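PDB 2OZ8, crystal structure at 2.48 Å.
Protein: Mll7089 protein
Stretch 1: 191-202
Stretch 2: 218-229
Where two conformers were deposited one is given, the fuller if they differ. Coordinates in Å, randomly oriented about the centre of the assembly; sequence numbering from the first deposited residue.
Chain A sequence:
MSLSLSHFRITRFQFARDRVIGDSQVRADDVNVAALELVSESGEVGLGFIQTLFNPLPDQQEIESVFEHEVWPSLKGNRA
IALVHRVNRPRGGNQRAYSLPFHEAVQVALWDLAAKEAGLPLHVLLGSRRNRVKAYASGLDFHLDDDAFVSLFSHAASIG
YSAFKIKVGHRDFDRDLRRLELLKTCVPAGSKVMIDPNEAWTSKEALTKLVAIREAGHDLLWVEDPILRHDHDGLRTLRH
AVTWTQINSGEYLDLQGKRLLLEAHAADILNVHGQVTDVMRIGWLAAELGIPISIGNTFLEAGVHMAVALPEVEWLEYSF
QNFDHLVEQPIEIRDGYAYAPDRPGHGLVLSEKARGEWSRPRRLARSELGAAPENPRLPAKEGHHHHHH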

# COMPACT_ATOMS: atom_id res chain seq x y z
N SER A 191 40.49 4.55 -12.03
CA SER A 191 40.28 3.78 -10.82
C SER A 191 38.84 3.90 -10.29
O SER A 191 38.21 4.92 -10.47
CB SER A 191 41.21 4.32 -9.77
OG SER A 191 42.52 4.01 -10.14
N LYS A 192 38.36 2.87 -9.60
CA LYS A 192 37.02 2.83 -9.06
C LYS A 192 37.05 3.46 -7.67
O LYS A 192 38.02 3.25 -6.92
CB LYS A 192 36.54 1.36 -9.04
CG LYS A 192 36.10 0.85 -10.42
CD LYS A 192 36.52 -0.59 -10.69
CE LYS A 192 35.68 -1.31 -11.89
NZ LYS A 192 35.79 -2.93 -11.99
N VAL A 193 36.04 4.27 -7.33
CA VAL A 193 36.03 4.95 -6.01
C VAL A 193 34.73 4.75 -5.23
O VAL A 193 33.63 4.86 -5.79
CB VAL A 193 36.34 6.50 -6.17
CG1 VAL A 193 36.26 7.22 -4.85
CG2 VAL A 193 37.74 6.71 -6.81
N MET A 194 34.84 4.44 -3.95
CA MET A 194 33.69 4.36 -3.06
C MET A 194 33.85 5.33 -1.92
O MET A 194 34.99 5.58 -1.44
CB MET A 194 33.49 2.93 -2.51
CG MET A 194 33.64 1.73 -3.57
SD MET A 194 35.25 1.20 -4.34
CE MET A 194 34.87 -0.47 -4.26
N ILE A 195 32.72 5.89 -1.46
CA ILE A 195 32.73 6.68 -0.24
C ILE A 195 31.87 6.05 0.83
O ILE A 195 30.88 5.42 0.53
CB ILE A 195 32.31 8.16 -0.45
CG1 ILE A 195 30.94 8.25 -1.07
CG2 ILE A 195 33.37 8.93 -1.25
CD1 ILE A 195 30.27 9.61 -0.91
N ASP A 196 32.25 6.25 2.10
CA ASP A 196 31.57 5.71 3.26
C ASP A 196 31.41 6.78 4.33
O ASP A 196 32.32 7.02 5.10
CB ASP A 196 32.41 4.59 3.83
CG ASP A 196 31.69 3.82 4.94
OD1 ASP A 196 30.63 4.26 5.46
OD2 ASP A 196 32.22 2.76 5.31
N PRO A 197 30.25 7.46 4.37
CA PRO A 197 29.91 8.47 5.38
C PRO A 197 29.57 7.89 6.76
O PRO A 197 29.46 8.64 7.72
CB PRO A 197 28.62 9.09 4.83
CG PRO A 197 28.58 8.68 3.35
CD PRO A 197 29.17 7.31 3.37
N ASN A 198 29.33 6.58 6.85
CA ASN A 198 28.97 5.95 8.10
C ASN A 198 27.87 6.66 8.86
O ASN A 198 28.01 6.96 10.07
CB ASN A 198 30.17 5.79 8.98
CG ASN A 198 30.26 4.41 9.53
OD1 ASN A 198 29.59 4.06 10.50
ND2 ASN A 198 31.08 3.57 8.84
N GLU A 199 26.77 6.91 8.15
CA GLU A 199 25.52 7.44 8.68
C GLU A 199 25.59 8.92 9.05
O GLU A 199 24.70 9.44 9.73
CB GLU A 199 24.97 6.61 9.87
CG GLU A 199 24.80 5.10 9.69
CD GLU A 199 23.99 4.38 10.87
OE1 GLU A 199 24.31 4.48 12.05
OE2 GLU A 199 23.01 3.67 10.63
N ALA A 200 26.66 9.60 8.66
CA ALA A 200 26.82 11.01 8.98
C ALA A 200 25.75 11.89 8.36
O ALA A 200 25.50 13.00 8.83
CB ALA A 200 28.23 11.52 8.56
N TRP A 201 25.10 11.42 7.31
CA TRP A 201 24.18 12.30 6.55
C TRP A 201 22.71 11.97 6.82
O TRP A 201 22.40 10.88 7.25
CB TRP A 201 24.49 12.24 5.08
CG TRP A 201 25.89 12.65 4.73
CD1 TRP A 201 26.68 13.49 5.43
CD2 TRP A 201 26.61 12.32 3.54
NE1 TRP A 201 27.88 13.70 4.77
CE2 TRP A 201 27.87 12.97 3.61
CE3 TRP A 201 26.31 11.54 2.41
CZ2 TRP A 201 28.85 12.89 2.59
CZ3 TRP A 201 27.30 11.44 1.39
CH2 TRP A 201 28.55 12.13 1.49
N THR A 202 21.84 12.96 6.67
CA THR A 202 20.41 12.71 6.53
C THR A 202 20.08 12.51 5.01
O THR A 202 20.88 12.86 4.10
CB THR A 202 19.61 13.91 7.13
OG1 THR A 202 20.13 15.13 6.62
CG2 THR A 202 19.70 13.95 8.68
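Stretch 2, residues 218-229: HDLLWVEDPILR

Stretch 2 runs alongside stretch 1 in the same direction: the axes of strands 192-196 and 222-224 approach to 4.7 Å and cross at -22°, a parallel pairing with a slight twist. The register follows from CA-CA distances of 5.0 Å for Val193-Leu220, 4.9 Å for Ile195-Val223 and 4.7 Å for Asp196-Glu224. Ile195 anchors the ladder, its N donating to Trp222 O (3.1 Å) and its O accepting from Glu224 N (2.8 Å); before it, Leu221 N reaches Val193 O at 2.8 Å.

Side chains alternate between the two faces. On one, Met194 lies over the indole of Trp222 (chi1 76°, p): Met194 CG stands 3.7 Å from the five-membered ring centroid, 9° off its normal, so the Met194 CG methylene sits over the ring face. On the other face lie Ile195 and Val223, with Ile195 CG1 3.7 Å from Val223 CG2; Ile195 CG1 also touches Leu220 CD1 at 3.8 Å, and Pro197 CD meets Val223 CG2 at 3.8 Å.

Beyond the strands, the type I' turn from Pro197 to Ala200, closed by Ala200 N to Pro197 O (3.1 Å), is tied to stretch 2 by the hydrogen bond from Glu199 N to Asp225 O (2.8 Å). The Glu199 side chain then extends along stretch 2, which covers 122 Å² of Glu199 as a whole; its OE2 accepts from Arg229 N (2.6 Å) and forms a salt bridge with Arg229 NH1 (2.8 Å).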

# COMPACT_ATOMS: atom_id res chain seq x y z
N HIS A 218 33.87 13.61 -9.73
CA HIS A 218 34.20 12.34 -9.13
C HIS A 218 33.11 11.30 -9.39
O HIS A 218 31.98 11.42 -8.93
CB HIS A 218 34.47 12.52 -7.63
CG HIS A 218 35.43 13.62 -7.29
ND1 HIS A 218 36.80 13.48 -7.37
CD2 HIS A 218 35.21 14.87 -6.80
CE1 HIS A 218 37.38 14.60 -6.97
NE2 HIS A 218 36.44 15.45 -6.62
N ASP A 219 33.48 10.26 -10.12
CA ASP A 219 32.59 9.17 -10.44
C ASP A 219 32.72 8.05 -9.39
O ASP A 219 33.79 7.52 -9.21
CB ASP A 219 32.89 8.65 -11.85
CG ASP A 219 32.27 9.54 -12.96
OD1 ASP A 219 32.04 10.77 -12.76
OD2 ASP A 219 31.98 8.99 -14.06
N LEU A 220 31.61 7.71 -8.73
CA LEU A 220 31.61 6.74 -7.67
C LEU A 220 31.01 5.46 -8.08
O LEU A 220 29.92 5.45 -8.65
CB LEU A 220 30.83 7.23 -6.46
CG LEU A 220 31.26 8.56 -5.84
CD1 LEU A 220 30.27 8.95 -4.78
CD2 LEU A 220 32.66 8.51 -5.26
N LEU A 221 31.69 4.36 -7.75
CA LEU A 221 31.11 3.02 -7.81
C LEU A 221 29.97 2.81 -6.81
O LEU A 221 28.90 2.26 -7.15
CB LEU A 221 32.20 2.00 -7.59
CG LEU A 221 31.82 0.56 -7.85
CD1 LEU A 221 31.14 0.42 -9.31
CD2 LEU A 221 33.03 -0.35 -7.64
N TRP A 222 30.16 3.22 -5.56
CA TRP A 222 29.07 3.15 -4.57
C TRP A 222 29.32 4.08 -3.39
O TRP A 222 30.45 4.50 -3.14
CB TRP A 222 28.73 1.71 -4.10
CG TRP A 222 29.67 1.01 -3.11
CD1 TRP A 222 30.00 1.42 -1.86
CD2 TRP A 222 30.34 -0.25 -3.29
NE1 TRP A 222 30.84 0.52 -1.24
CE2 TRP A 222 31.08 -0.51 -2.11
CE3 TRP A 222 30.39 -1.18 -4.33
CZ2 TRP A 222 31.86 -1.68 -1.94
CZ3 TRP A 222 31.14 -2.30 -4.17
CH2 TRP A 222 31.88 -2.55 -2.99
N VAL A 223 28.24 4.42 -2.74
CA VAL A 223 28.29 5.11 -1.47
C VAL A 223 27.74 4.12 -0.44
O VAL A 223 26.69 3.49 -0.63
CB VAL A 223 27.50 6.47 -1.48
CG1 VAL A 223 26.06 6.29 -1.95
CG2 VAL A 223 27.55 7.16 -0.11
N GLU A 224 28.48 3.96 0.66
CA GLU A 224 28.17 2.95 1.64
C GLU A 224 27.60 3.56 2.90
O GLU A 224 28.14 4.52 3.39
CB GLU A 224 29.47 2.27 1.95
CG GLU A 224 29.33 0.85 2.43
CD GLU A 224 30.65 0.08 2.36
OE1 GLU A 224 31.39 0.16 1.33
OE2 GLU A 224 30.93 -0.61 3.35
N ASP A 225 26.53 3.00 3.45
CA ASP A 225 25.91 3.51 4.65
C ASP A 225 25.83 5.06 4.76
O ASP A 225 26.31 5.63 5.73
CB ASP A 225 26.60 2.96 5.89
CG ASP A 225 26.72 1.47 5.85
OD1 ASP A 225 25.70 0.79 5.64
OD2 ASP A 225 27.86 0.97 6.02
N PRO A 226 25.19 5.73 3.78
CA PRO A 226 25.26 7.19 3.85
C PRO A 226 24.44 7.82 5.00
O PRO A 226 24.76 8.94 5.41
CB PRO A 226 24.70 7.64 2.49
CG PRO A 226 23.85 6.51 2.00
CD PRO A 226 24.38 5.23 2.64
N ILE A 227 23.44 7.10 5.53
CA ILE A 227 22.47 7.63 6.46
C ILE A 227 22.08 6.54 7.46
O ILE A 227 22.40 5.36 7.28
CB ILE A 227 21.15 8.17 5.71
CG1 ILE A 227 20.36 7.02 5.03
CG2 ILE A 227 21.46 9.27 4.67
CD1 ILE A 227 18.94 7.29 4.57
N LEU A 228 21.45 6.98 8.56
CA LEU A 228 20.78 6.12 9.54
C LEU A 228 20.25 4.88 8.91
O LEU A 228 19.40 4.95 8.04
CB LEU A 228 19.63 6.89 10.19
CG LEU A 228 19.31 6.44 11.61
CD1 LEU A 228 20.61 6.46 12.47
CD2 LEU A 228 18.22 7.29 12.27
N ARG A 229 20.74 3.73 9.32
CA ARG A 229 20.39 2.47 8.68
C ARG A 229 18.91 2.09 8.81
O ARG A 229 18.41 1.25 8.08
CB ARG A 229 21.20 1.37 9.30
CG ARG A 229 20.71 0.94 10.66
CD ARG A 229 21.83 0.28 11.40
NE ARG A 229 21.54 0.30 12.82
CZ ARG A 229 21.87 1.32 13.60
NH1 ARG A 229 22.50 2.37 13.09
NH2 ARG A 229 21.56 1.29 14.90
O HOH W 1 34.37 4.96 -9.40
O HOH W 2 20.54 9.71 8.77